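Local coordinates for polymerase X (Deinococcus radiodurans, PDB 2W9M), which probably extends DNA strands with deoxynucleoside triphosphates as a family X DNA polymerase and also carries a zinc-binding PHP domain, at residues 334-338 with 378-382. Numbering follows the deposited sequence.
Sequences HSTWS and RLREQ. With ZN (zinc ion), chain D.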
ATOM      1  N   HIS A 334      -4.826 -11.608   3.400  1.00 29.42           N
ATOM      2  CA  HIS A 334      -6.092 -11.776   4.110  1.00 26.98           C
ATOM      3  C   HIS A 334      -7.122 -12.530   3.277  1.00 31.54           C
ATOM      4  O   HIS A 334      -7.108 -12.468   2.050  1.00 38.40           O
ATOM      5  CB  HIS A 334      -6.648 -10.424   4.565  1.00 23.19           C
ATOM      6  CG  HIS A 334      -5.803  -9.748   5.598  1.00 26.60           C
ATOM      7  ND1 HIS A 334      -6.112  -9.759   6.939  1.00 29.15           N
ATOM      8  CD2 HIS A 334      -4.645  -9.051   5.483  1.00 24.18           C
ATOM      9  CE1 HIS A 334      -5.185  -9.097   7.610  1.00 32.39           C
ATOM     10  NE2 HIS A 334      -4.284  -8.659   6.746  1.00 27.39           N
ATOM     11  N   SER A 335      -8.007 -13.247   3.960  1.00 22.94           N
ATOM     12  CA  SER A 335      -9.018 -14.060   3.300  1.00 25.87           C
ATOM     13  C   SER A 335     -10.411 -13.731   3.819  1.00 32.50           C
ATOM     14  O   SER A 335     -10.587 -12.866   4.679  1.00 28.47           O
ATOM     15  CB  SER A 335      -8.740 -15.544   3.537  1.00 32.43           C
ATOM     16  OG  SER A 335      -9.068 -15.915   4.870  1.00 25.02           O
ATOM     17  N   THR A 336     -11.396 -14.452   3.299  1.00 36.67           N
ATOM     18  CA  THR A 336     -12.779 -14.326   3.740  1.00 33.93           C
ATOM     19  C   THR A 336     -12.960 -14.563   5.245  1.00 34.56           C
ATOM     20  O   THR A 336     -13.882 -14.017   5.854  1.00 31.77           O
ATOM     21  CB  THR A 336     -13.686 -15.265   2.926  1.00 28.60           C
ATOM     22  OG1 THR A 336     -14.273 -14.525   1.847  1.00 34.56           O
ATOM     23  CG2 THR A 336     -14.788 -15.846   3.795  1.00 52.50           C
ATOM     24  N   TRP A 337     -12.075 -15.363   5.840  1.00 31.78           N
ATOM     25  CA  TRP A 337     -12.091 -15.599   7.286  1.00 29.65           C
ATOM     26  C   TRP A 337     -12.036 -14.296   8.082  1.00 34.04           C
ATOM     27  O   TRP A 337     -12.602 -14.194   9.170  1.00 29.45           O
ATOM     28  CB  TRP A 337     -10.914 -16.489   7.701  1.00 31.25           C
ATOM     29  CG  TRP A 337     -11.080 -17.917   7.319  1.00 32.39           C
ATOM     30  CD1 TRP A 337     -10.728 -18.497   6.135  1.00 33.70           C
ATOM     31  CD2 TRP A 337     -11.643 -18.955   8.123  1.00 28.14           C
ATOM     32  NE1 TRP A 337     -11.036 -19.835   6.153  1.00 29.56           N
ATOM     33  CE2 TRP A 337     -11.604 -20.141   7.364  1.00 32.37           C
ATOM     34  CE3 TRP A 337     -12.178 -18.999   9.415  1.00 36.28           C
ATOM     35  CZ2 TRP A 337     -12.080 -21.357   7.851  1.00 35.52           C
ATOM     36  CZ3 TRP A 337     -12.653 -20.209   9.898  1.00 40.84           C
ATOM     37  CH2 TRP A 337     -12.600 -21.369   9.118  1.00 37.77           C
ATOM     38  N   SER A 338     -11.337 -13.305   7.539  1.00 30.39           N
ATOM     39  CA  SER A 338     -11.157 -12.025   8.210  1.00 31.35           C
ATOM     40  C   SER A 338     -11.935 -10.936   7.468  1.00 38.77           C
ATOM     41  O   SER A 338     -13.164 -10.990   7.366  1.00 34.96           O
ATOM     42  CB  SER A 338      -9.668 -11.674   8.256  1.00 26.40           C
ATOM     43  OG  SER A 338      -9.377 -10.781   9.310  1.00 41.56           O
ATOM     44  N   ARG A 378     -12.313 -19.900  15.994  1.00 25.19           N
ATOM     45  CA  ARG A 378     -12.366 -19.720  14.545  1.00 34.58           C
ATOM     46  C   ARG A 378     -10.992 -19.904  13.900  1.00 34.72           C
ATOM     47  O   ARG A 378     -10.885 -20.373  12.766  1.00 31.32           O
ATOM     48  CB  ARG A 378     -12.931 -18.349  14.183  1.00 32.71           C
ATOM     49  CG  ARG A 378     -14.434 -18.237  14.319  1.00 21.58           C
ATOM     50  CD  ARG A 378     -14.904 -16.897  13.795  1.00 31.80           C
ATOM     51  NE  ARG A 378     -14.748 -16.805  12.346  1.00 52.53           N
ATOM     52  CZ  ARG A 378     -14.315 -15.723  11.706  1.00 46.91           C
ATOM     53  NH1 ARG A 378     -13.970 -14.635  12.385  1.00 33.11           N
ATOM     54  NH2 ARG A 378     -14.212 -15.738  10.385  1.00 37.04           N
ATOM     55  N   LEU A 379      -9.942 -19.526  14.622  1.00 30.96           N
ATOM     56  CA  LEU A 379      -8.586 -19.746  14.140  1.00 32.57           C
ATOM     57  C   LEU A 379      -8.304 -21.239  14.004  1.00 34.81           C
ATOM     58  O   LEU A 379      -7.661 -21.672  13.049  1.00 33.41           O
ATOM     59  CB  LEU A 379      -7.560 -19.110  15.078  1.00 30.44           C
ATOM     60  CG  LEU A 379      -6.105 -19.364  14.682  1.00 27.36           C
ATOM     61  CD1 LEU A 379      -5.785 -18.668  13.364  1.00 30.25           C
ATOM     62  CD2 LEU A 379      -5.158 -18.905  15.775  1.00 28.19           C
ATOM     63  N   ARG A 380      -8.784 -22.027  14.963  1.00 26.63           N
ATOM     64  CA  ARG A 380      -8.573 -23.468  14.917  1.00 32.99           C
ATOM     65  C   ARG A 380      -9.288 -24.059  13.709  1.00 33.83           C
ATOM     66  O   ARG A 380      -8.773 -24.968  13.057  1.00 32.19           O
ATOM     67  CB  ARG A 380      -9.026 -24.141  16.214  1.00 40.66           C
ATOM     68  CG  ARG A 380      -8.398 -23.547  17.475  1.00 45.95           C
ATOM     69  CD  ARG A 380      -7.918 -24.624  18.446  1.00 53.22           C
ATOM     70  NE  ARG A 380      -8.952 -25.607  18.771  1.00 66.93           N
ATOM     71  CZ  ARG A 380      -9.112 -26.768  18.138  1.00 67.69           C
ATOM     72  NH1 ARG A 380      -8.308 -27.091  17.134  1.00 71.18           N
ATOM     73  NH2 ARG A 380     -10.076 -27.604  18.504  1.00 46.27           N
ATOM     74  N   GLU A 381     -10.465 -23.521  13.402  1.00 28.83           N
ATOM     75  CA  GLU A 381     -11.208 -23.926  12.212  1.00 34.42           C
ATOM     76  C   GLU A 381     -10.486 -23.547  10.917  1.00 35.43           C
ATOM     77  O   GLU A 381     -10.495 -24.312   9.949  1.00 41.90           O
ATOM     78  CB  GLU A 381     -12.625 -23.347  12.227  1.00 34.14           C
ATOM     79  CG  GLU A 381     -13.506 -23.929  13.319  1.00 53.89           C
ATOM     80  CD  GLU A 381     -14.962 -23.509  13.197  1.00 79.21           C
ATOM     81  OE1 GLU A 381     -15.838 -24.401  13.225  1.00 85.16           O
ATOM     82  OE2 GLU A 381     -15.234 -22.294  13.074  1.00 64.61           O
ATOM     83  N   GLN A 382      -9.861 -22.374  10.895  1.00 31.54           N
ATOM     84  CA  GLN A 382      -9.085 -21.970   9.726  1.00 33.49           C
ATOM     85  C   GLN A 382      -7.915 -22.926   9.502  1.00 31.83           C
ATOM     86  O   GLN A 382      -7.634 -23.325   8.371  1.00 32.02           O
ATOM     87  CB  GLN A 382      -8.568 -20.534   9.865  1.00 40.21           C
ATOM     88  CG  GLN A 382      -7.756 -20.047   8.664  1.00 30.43           C
ATOM     89  CD  GLN A 382      -7.107 -18.693   8.901  1.00 36.03           C
ATOM     90  OE1 GLN A 382      -6.175 -18.562   9.699  1.00 31.00           O
ATOM     91  NE2 GLN A 382      -7.594 -17.680   8.200  1.00 35.94           N
TER
HETATM   92 ZN    ZN D1566      -2.837  -6.990   7.362  1.00 24.88          ZN
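In the PHP domain, whose metal ligands come from the strands of a parallel sheet and the loops that follow them, the loop after strand 329-333 carries H334 onto a zinc ion shared with H332, E401 and D516, and three residues later lays the indole of W337 against helix 376-391. The loop is shaped by an ST turn, W337 N donating to S335 OG at 3.2 Å. Start on the helix at R378: the guanidinium reaches back to the loop, where R378 NH2 donates a short 2.5 Å hydrogen bond to the backbone O of W337. One turn on, E381 touches the outer end of the indole, its CB 3.7 Å from W337 CH2. Further along the same helix, E385 accepts a hydrogen bond from W337 NE1. Q382 slides under the ring: its backbone N is over one face, 3.4 Å from W337 CH2, and Q382 CB makes a CH-pi contact, 3.8 Å from the centroid of the W337 six-membered ring and only 7° off its normal.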